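Local coordinates for N-acetylglucosamine-6-phosphate deacetylase (Mycobacterium smegmatis, PDB 6FV4), which probably removes the acetyl group from N-acetylglucosamine-6-phosphate, as a metal-dependent hydrolase of the NagA family in the amidohydrolase superfamily, at residues A21-T26 with A61-P66; E276-I281 with V347-V352; A371-L376 with A384-G389. The protein carries 1 engineered substitution. One frame throughout, in Å; residues are numbered along the deposited sequence.

Contact 1 (A21-T26 with A61-P66); sequences ADTVLT and AATVVP
Two parallel strands, T23-L25 and T63-P66, run side by side where the small β domain of this amidohydrolase, built from strands near both ends of the chain, adjoins the metal-binding barrel. T23 and L25 hold V64 by its N-H and its C=O, one on each side of the residue: V64 N donates to T23 O over 2.8 Å, and V64 O takes the N-H of L25 at 2.9 Å, both bonds nearly straight (170° and 172°). Before this pair the strands part slightly, and T23 N reaches A62 O only by a weak bond. A water spans the same spot, 2.9 Å from T23 OG1 and weakly bonded to A62 O. R32 NE, outside the pair, is hydrogen-bonded to T23 OG1.

On one face T23 and T63 lie alongside each other, pointing the same way. T63 keeps CG2 anti to its backbone N (chi1 -63° for OG1), which carries this methyl to L25 CD1 at 3.6 Å. On the other face V64 CG2 packs against A21 CB, also at 3.6 Å, while the neighbouring L373 and L365 add to the apolar cover. At the far end the ring of P66 sits by L25 O, its CD 3.3 Å from that oxygen. Proline has no N-H to offer, and L25 O is buried without a hydrogen-bond partner, so the hydrogen-bonded pairing ends here.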
loop_
_atom_site.group_PDB
_atom_site.type_symbol
_atom_site.label_atom_id
_atom_site.label_comp_id
_atom_site.label_asym_id
_atom_site.label_seq_id
_atom_site.Cartn_x
_atom_site.Cartn_y
_atom_site.Cartn_z
ATOM N N ALA B 21 30.266 -20.809 5.781
ATOM C CA ALA B 21 29.941 -20.148 4.529
ATOM C C ALA B 21 30.302 -18.679 4.656
ATOM O O ALA B 21 30.381 -18.138 5.757
ATOM C CB ALA B 21 28.462 -20.308 4.176
ATOM N N ASP B 22 30.509 -18.030 3.509
ATOM C CA ASP B 22 30.810 -16.603 3.520
ATOM C C ASP B 22 29.690 -15.791 4.162
ATOM O O ASP B 22 29.960 -14.772 4.811
ATOM C CB ASP B 22 31.057 -16.115 2.095
ATOM C CG ASP B 22 32.531 -16.053 1.744
ATOM O OD1 ASP B 22 33.353 -16.650 2.477
ATOM O OD2 ASP B 22 32.868 -15.405 0.728
ATOM N N THR B 23 28.433 -16.216 3.987
ATOM C CA THR B 23 27.278 -15.516 4.547
ATOM C C THR B 23 26.264 -16.525 5.062
ATOM O O THR B 23 25.864 -17.418 4.313
ATOM C CB THR B 23 26.583 -14.630 3.509
ATOM O OG1 THR B 23 27.513 -13.686 2.954
ATOM C CG2 THR B 23 25.432 -13.894 4.160
ATOM N N VAL B 24 25.836 -16.376 6.317
ATOM C CA VAL B 24 24.782 -17.211 6.887
ATOM C C VAL B 24 23.661 -16.305 7.378
ATOM O O VAL B 24 23.866 -15.480 8.280
ATOM C CB VAL B 24 25.295 -18.105 8.025
ATOM C CG1 VAL B 24 24.141 -18.883 8.629
ATOM C CG2 VAL B 24 26.367 -19.061 7.512
ATOM N N LEU B 25 22.482 -16.453 6.782
ATOM C CA LEU B 25 21.282 -15.774 7.240
ATOM C C LEU B 25 20.496 -16.741 8.115
ATOM O O LEU B 25 20.191 -17.860 7.692
ATOM C CB LEU B 25 20.451 -15.274 6.057
ATOM C CG LEU B 25 21.080 -13.989 5.505
ATOM C CD1 LEU B 25 21.825 -14.277 4.226
ATOM C CD2 LEU B 25 20.039 -12.918 5.287
ATOM N N THR B 26 20.220 -16.328 9.350
ATOM C CA THR B 26 19.584 -17.206 10.321
ATOM C C THR B 26 18.082 -17.013 10.386
ATOM O O THR B 26 17.389 -17.841 10.987
ATOM C CB THR B 26 20.176 -16.967 11.721
ATOM O OG1 THR B 26 19.681 -15.728 12.239
ATOM C CG2 THR B 26 21.692 -16.896 11.652
ATOM N N ALA B 61 32.236 -19.281 -1.051
ATOM C CA ALA B 61 31.536 -18.045 -1.365
ATOM C C ALA B 61 30.063 -18.310 -1.638
ATOM O O ALA B 61 29.535 -17.911 -2.682
ATOM C CB ALA B 61 32.177 -17.360 -2.568
ATOM N N ALA B 62 29.398 -18.991 -0.717
ATOM C CA ALA B 62 27.978 -19.279 -0.823
ATOM C C ALA B 62 27.223 -18.545 0.273
ATOM O O ALA B 62 27.789 -18.196 1.314
ATOM C CB ALA B 62 27.724 -20.786 -0.724
ATOM N N THR B 63 25.943 -18.283 0.017
ATOM C CA THR B 63 25.032 -17.765 1.031
ATOM C C THR B 63 24.158 -18.915 1.536
ATOM O O THR B 63 23.527 -19.609 0.734
ATOM C CB THR B 63 24.172 -16.630 0.462
ATOM O OG1 THR B 63 25.008 -15.532 0.071
ATOM C CG2 THR B 63 23.187 -16.120 1.502
ATOM N N VAL B 64 24.155 -19.148 2.853
ATOM C CA VAL B 64 23.273 -20.137 3.473
ATOM C C VAL B 64 22.049 -19.419 4.023
ATOM O O VAL B 64 22.168 -18.363 4.654
ATOM C CB VAL B 64 23.988 -20.926 4.583
ATOM C CG1 VAL B 64 23.001 -21.851 5.299
ATOM C CG2 VAL B 64 25.156 -21.725 4.013
ATOM N N VAL B 65 20.873 -19.979 3.768
ATOM C CA VAL B 65 19.617 -19.447 4.288
ATOM C C VAL B 65 18.855 -20.599 4.930
ATOM O O VAL B 65 19.138 -21.773 4.656
ATOM C CB VAL B 65 18.779 -18.774 3.175
ATOM C CG1 VAL B 65 19.533 -17.533 2.611
ATOM C CG2 VAL B 65 18.433 -19.792 2.082
ATOM N N PRO B 66 17.877 -20.302 5.780
ATOM C CA PRO B 66 17.000 -21.374 6.274
ATOM C C PRO B 66 16.231 -21.992 5.112
ATOM O O PRO B 66 16.068 -21.387 4.047
ATOM C CB PRO B 66 16.056 -20.663 7.251
ATOM C CG PRO B 66 16.638 -19.262 7.459
ATOM C CD PRO B 66 17.458 -18.967 6.248
HETATM O O HOH W 1 28.185 -14.943 0.465
#

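Contact 2 (E276-I281 with V347-V352); sequences ERLSLI and VRQACV
R348 meets E276 at the edge of the contact, its CG anti to the carbonyl carbon and the chain extended from there to NE. The NE-H points at E276 OE1, 3.0 Å away, in a salt bridge that lies near the guanidinium plane and arrives on the syn side of the carboxylate. The two planes stand 85° apart, so a single N-H carries the bond and the two groups do not pair side on. E276 reaches across by a bend at chi2, although its CB points away from the helix.

Q349 comes next, its extended side chain crossing those of two leucines at a slant: the amide CD and NE2 lie 3.9 Å from L278 CD2, while CB touches L280 CD1 at 3.7 Å. Both ends of the buried amide are satisfied, OE1 by the hydroxyl of Y266 and NE2 by a water at 3.0 Å, which also weakly accepts from L278 N; T270 gives NE2 a further weak partner.

Strand 278-281 follows 251-255 in the run of parallel strands that forms the barrel of the amidohydrolase fold, and the 347-352 turn of helix 339-357 crosses it at -68°. Here the helix has a wider, pi-type turn over 348-352. Q349 O faces out of the helix and accepts the N-H of L280 at 2.8 Å, with the donor 42° above the carbonyl plane. The CA-H of S279 approaches the same oxygen, and that of Q349 in turn approaches L278 O, which N353 ND2 also engages.

A350 closes the contact with its CB 4.1 Å from L280 CD1, in an apolar patch shared with F328 and M324 of helix 324-334.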
loop_
_atom_site.group_PDB
_atom_site.type_symbol
_atom_site.label_atom_id
_atom_site.label_comp_id
_atom_site.label_asym_id
_atom_site.label_seq_id
_atom_site.Cartn_x
_atom_site.Cartn_y
_atom_site.Cartn_z
ATOM N N GLU B 276 7.327 -8.439 8.315
ATOM C CA GLU B 276 6.805 -9.599 9.031
ATOM C C GLU B 276 5.527 -10.165 8.444
ATOM O O GLU B 276 5.071 -11.209 8.916
ATOM C CB GLU B 276 6.485 -9.245 10.493
ATOM C CG GLU B 276 7.571 -9.575 11.472
ATOM C CD GLU B 276 8.883 -9.017 11.016
ATOM O OE1 GLU B 276 9.906 -9.735 11.081
ATOM O OE2 GLU B 276 8.886 -7.855 10.565
ATOM N N ARG B 277 4.898 -9.485 7.492
ATOM C CA ARG B 277 3.500 -9.757 7.206
ATOM C C ARG B 277 3.249 -10.217 5.778
ATOM O O ARG B 277 2.088 -10.288 5.367
ATOM C CB ARG B 277 2.641 -8.536 7.537
ATOM C CG ARG B 277 2.595 -8.180 9.021
ATOM C CD ARG B 277 1.483 -7.175 9.293
ATOM N NE ARG B 277 0.318 -7.520 8.497
ATOM C CZ ARG B 277 -0.523 -6.664 7.920
ATOM N NH1 ARG B 277 -0.363 -5.346 8.037
ATOM N NH2 ARG B 277 -1.526 -7.146 7.188
ATOM N N LEU B 278 4.287 -10.577 5.027
ATOM C CA LEU B 278 4.124 -11.141 3.692
ATOM C C LEU B 278 4.817 -12.491 3.607
ATOM O O LEU B 278 5.954 -12.644 4.066
ATOM C CB LEU B 278 4.664 -10.199 2.593
ATOM C CG LEU B 278 4.291 -10.662 1.169
ATOM C CD1 LEU B 278 4.099 -9.444 0.260
ATOM C CD2 LEU B 278 5.345 -11.568 0.564
ATOM N N SER B 279 4.122 -13.464 3.013
ATOM C CA SER B 279 4.655 -14.788 2.726
ATOM C C SER B 279 4.810 -14.964 1.223
ATOM O O SER B 279 3.858 -14.731 0.470
ATOM C CB SER B 279 3.709 -15.886 3.241
ATOM O OG SER B 279 3.595 -15.844 4.642
ATOM N N LEU B 280 5.976 -15.432 0.796
ATOM C CA LEU B 280 6.172 -15.839 -0.587
ATOM C C LEU B 280 5.679 -17.274 -0.723
ATOM O O LEU B 280 5.975 -18.102 0.132
ATOM C CB LEU B 280 7.640 -15.733 -0.979
ATOM C CG LEU B 280 8.185 -14.293 -0.928
ATOM C CD1 LEU B 280 9.694 -14.296 -0.973
ATOM C CD2 LEU B 280 7.631 -13.525 -2.070
ATOM N N ILE B 281 4.878 -17.538 -1.759
ATOM C CA ILE B 281 4.361 -18.863 -2.073
ATOM C C ILE B 281 4.576 -19.083 -3.564
ATOM O O ILE B 281 4.839 -18.149 -4.328
ATOM C CB ILE B 281 2.860 -19.037 -1.723
ATOM C CG1 ILE B 281 2.022 -18.066 -2.557
ATOM C CG2 ILE B 281 2.599 -18.849 -0.215
ATOM C CD1 ILE B 281 0.584 -18.474 -2.761
ATOM N N VAL B 347 14.428 -13.720 3.279
ATOM C CA VAL B 347 14.451 -14.851 4.205
ATOM C C VAL B 347 13.246 -14.807 5.138
ATOM O O VAL B 347 12.631 -15.840 5.435
ATOM C CB VAL B 347 15.781 -14.887 4.979
ATOM C CG1 VAL B 347 15.653 -15.775 6.212
ATOM C CG2 VAL B 347 16.874 -15.411 4.092
ATOM N N ARG B 348 12.873 -13.620 5.610
ATOM C CA ARG B 348 11.645 -13.502 6.395
ATOM C C ARG B 348 10.428 -13.932 5.580
ATOM O O ARG B 348 9.567 -14.673 6.068
ATOM C CB ARG B 348 11.471 -12.066 6.874
ATOM C CG ARG B 348 12.179 -11.753 8.187
ATOM C CD ARG B 348 12.433 -10.257 8.310
ATOM N NE ARG B 348 12.584 -9.834 9.707
ATOM C CZ ARG B 348 13.736 -9.805 10.371
ATOM N NH1 ARG B 348 14.867 -10.168 9.773
ATOM N NH2 ARG B 348 13.763 -9.407 11.635
ATOM N N GLN B 349 10.338 -13.472 4.330
ATOM C CA GLN B 349 9.135 -13.737 3.546
ATOM C C GLN B 349 9.052 -15.179 3.063
ATOM O O GLN B 349 7.944 -15.683 2.835
ATOM C CB GLN B 349 9.079 -12.796 2.350
ATOM C CG GLN B 349 8.901 -11.346 2.755
ATOM C CD GLN B 349 8.912 -10.433 1.568
ATOM O OE1 GLN B 349 9.488 -10.773 0.529
ATOM N NE2 GLN B 349 8.258 -9.272 1.697
ATOM N N ALA B 350 10.190 -15.841 2.841
ATOM C CA ALA B 350 10.178 -17.184 2.271
ATOM C C ALA B 350 10.350 -18.277 3.315
ATOM O O ALA B 350 10.141 -19.455 2.990
ATOM C CB ALA B 350 11.285 -17.335 1.220
ATOM N N CYS B 351 10.734 -17.914 4.545
ATOM C CA CYS B 351 11.088 -18.873 5.585
ATOM C C CYS B 351 10.357 -18.602 6.898
ATOM O O CYS B 351 9.667 -19.490 7.413
ATOM C CB CYS B 351 12.606 -18.877 5.830
ATOM S SG CYS B 351 13.665 -18.909 4.328
ATOM N N VAL B 352 10.474 -17.403 7.460
ATOM C CA VAL B 352 9.963 -17.177 8.816
ATOM C C VAL B 352 8.481 -16.832 8.818
ATOM O O VAL B 352 7.688 -17.457 9.536
ATOM C CB VAL B 352 10.783 -16.094 9.541
ATOM C CG1 VAL B 352 10.277 -15.956 10.978
ATOM C CG2 VAL B 352 12.261 -16.445 9.512
HETATM O O HOH W 2 7.116 -8.978 4.504
#

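Contact 3 (A371-L376 with A384-G389); sequences ADLVVL and AVMRAG
L373 and M386 pack closely in the middle of this antiparallel pair, L373 CD1 resting 3.7 Å from M386 CB. Leucine CG sits between its own backbone N and carbonyl carbon (chi1 55°), an uncommon setting that brings the branch over its cross-strand neighbour. Two backbone bonds join the same residues, M386 N to L373 O at 2.8 Å and L373 N to M386 O at 2.9 Å. Beside them on this face V375 CG2 covers A384 CB at 3.8 Å, and M386, its CG close to A371 O, extends to bring SD 4.2 Å from A371 CB.

At the A384 end V375 N bonds soundly to A384 O at 2.9 Å, but the return, A384 N to V375 O at 3.5 Å, is weak. The partly exposed side lies at the other end, around D372, R387 and A388. There D372 OD1 takes the N-H of A388 at 2.7 Å and 175°, nearly along its C-O axis, while R370 pairs with OD2. R387 turns away and gives NE to T102 O. With A388 and G389 both at positive phi, G389 N bonds to A371 O past the paired strands, at the open end of the β-hairpin 373-376/382-387.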
loop_
_atom_site.group_PDB
_atom_site.type_symbol
_atom_site.label_atom_id
_atom_site.label_comp_id
_atom_site.label_asym_id
_atom_site.label_seq_id
_atom_site.Cartn_x
_atom_site.Cartn_y
_atom_site.Cartn_z
ATOM N N ALA B 371 17.665 -28.900 11.368
ATOM C CA ALA B 371 18.724 -28.483 10.455
ATOM C C ALA B 371 18.206 -28.549 9.015
ATOM O O ALA B 371 18.503 -29.465 8.245
ATOM C CB ALA B 371 19.966 -29.339 10.652
ATOM N N ASP B 372 17.421 -27.534 8.656
ATOM C CA ASP B 372 16.900 -27.362 7.306
ATOM C C ASP B 372 17.512 -26.081 6.762
ATOM O O ASP B 372 17.283 -25.004 7.321
ATOM C CB ASP B 372 15.377 -27.247 7.296
ATOM C CG ASP B 372 14.684 -28.412 7.965
ATOM O OD1 ASP B 372 15.323 -29.457 8.212
ATOM O OD2 ASP B 372 13.479 -28.278 8.243
ATOM N N LEU B 373 18.309 -26.194 5.702
ATOM C CA LEU B 373 18.973 -25.014 5.169
ATOM C C LEU B 373 19.192 -25.192 3.675
ATOM O O LEU B 373 19.085 -26.299 3.137
ATOM C CB LEU B 373 20.299 -24.732 5.892
ATOM C CG LEU B 373 21.385 -25.812 5.980
ATOM C CD1 LEU B 373 22.172 -25.974 4.675
ATOM C CD2 LEU B 373 22.344 -25.474 7.132
ATOM N N VAL B 374 19.524 -24.079 3.015
ATOM C CA VAL B 374 19.697 -24.023 1.568
ATOM C C VAL B 374 20.969 -23.242 1.271
ATOM O O VAL B 374 21.232 -22.209 1.891
ATOM C CB VAL B 374 18.482 -23.371 0.866
ATOM C CG1 VAL B 374 18.736 -23.224 -0.636
ATOM C CG2 VAL B 374 17.227 -24.184 1.099
ATOM N N VAL B 375 21.779 -23.759 0.359
ATOM C CA VAL B 375 23.029 -23.127 -0.020
ATOM C C VAL B 375 22.826 -22.510 -1.390
ATOM O O VAL B 375 22.325 -23.172 -2.306
ATOM C CB VAL B 375 24.194 -24.127 -0.019
ATOM C CG1 VAL B 375 25.501 -23.381 -0.193
ATOM C CG2 VAL B 375 24.208 -24.918 1.294
ATOM N N LEU B 376 23.188 -21.234 -1.522
ATOM C CA LEU B 376 22.985 -20.483 -2.751
ATOM C C LEU B 376 24.308 -19.887 -3.197
ATOM O O LEU B 376 25.106 -19.457 -2.360
ATOM C CB LEU B 376 21.955 -19.363 -2.547
ATOM C CG LEU B 376 20.627 -19.697 -1.867
ATOM C CD1 LEU B 376 19.903 -18.417 -1.478
ATOM C CD2 LEU B 376 19.757 -20.543 -2.787
ATOM N N ALA B 384 22.941 -26.548 -2.934
ATOM C CA ALA B 384 22.824 -27.649 -1.987
ATOM C C ALA B 384 21.615 -27.404 -1.098
ATOM O O ALA B 384 21.210 -26.259 -0.893
ATOM C CB ALA B 384 24.094 -27.792 -1.147
ATOM N N VAL B 385 21.042 -28.496 -0.569
ATOM C CA VAL B 385 19.841 -28.456 0.260
ATOM C C VAL B 385 20.012 -29.453 1.392
ATOM O O VAL B 385 20.253 -30.642 1.149
ATOM C CB VAL B 385 18.558 -28.800 -0.522
ATOM C CG1 VAL B 385 17.347 -28.767 0.417
ATOM C CG2 VAL B 385 18.350 -27.851 -1.690
ATOM N N MET B 386 19.851 -28.991 2.624
ATOM C CA MET B 386 19.863 -29.885 3.771
ATOM C C MET B 386 18.494 -29.874 4.428
ATOM O O MET B 386 17.862 -28.823 4.547
ATOM C CB MET B 386 20.938 -29.484 4.783
ATOM C CG MET B 386 20.839 -30.260 6.095
ATOM S SD MET B 386 22.196 -29.809 7.174
ATOM C CE MET B 386 23.492 -30.826 6.473
ATOM N N ARG B 387 18.033 -31.054 4.843
ATOM C CA ARG B 387 16.761 -31.193 5.537
ATOM C C ARG B 387 16.916 -32.229 6.640
ATOM O O ARG B 387 17.354 -33.348 6.376
ATOM C CB ARG B 387 15.643 -31.612 4.569
ATOM C CG ARG B 387 14.268 -31.635 5.205
ATOM C CD ARG B 387 13.186 -32.038 4.209
ATOM N NE ARG B 387 11.896 -32.104 4.882
ATOM C CZ ARG B 387 11.392 -33.186 5.480
ATOM N NH1 ARG B 387 12.052 -34.339 5.485
ATOM N NH2 ARG B 387 10.214 -33.108 6.079
ATOM N N ALA B 388 16.557 -31.849 7.868
ATOM C CA ALA B 388 16.734 -32.695 9.050
ATOM C C ALA B 388 18.172 -33.199 9.159
ATOM O O ALA B 388 18.425 -34.371 9.454
ATOM C CB ALA B 388 15.749 -33.864 9.049
ATOM N N GLY B 389 19.124 -32.304 8.903
ATOM C CA GLY B 389 20.533 -32.601 9.084
ATOM C C GLY B 389 21.195 -33.417 7.996
ATOM O O GLY B 389 22.393 -33.707 8.110
#

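From the N terminus, contact 1 closes first: the chain leaves 21-26, passes through 17 strand residues and no helix, and returns at 61-66. The metal-binding barrel follows, and contact 2 closes a loop of 65 residues late within it by setting helix 339-357 on strand 278-281. Contact 3 then closes a short hairpin. The three loops lie in series, with no nesting or crossing. In space contact 1 meets each of the others: 373-376 pairs with 63-66 through L376 O to T63 N and V65 O to V374 N, and V347 packs on L25, V65 and P66. Contact 1 thus links hairpin and barrel helix, while contacts 2 and 3 do not touch.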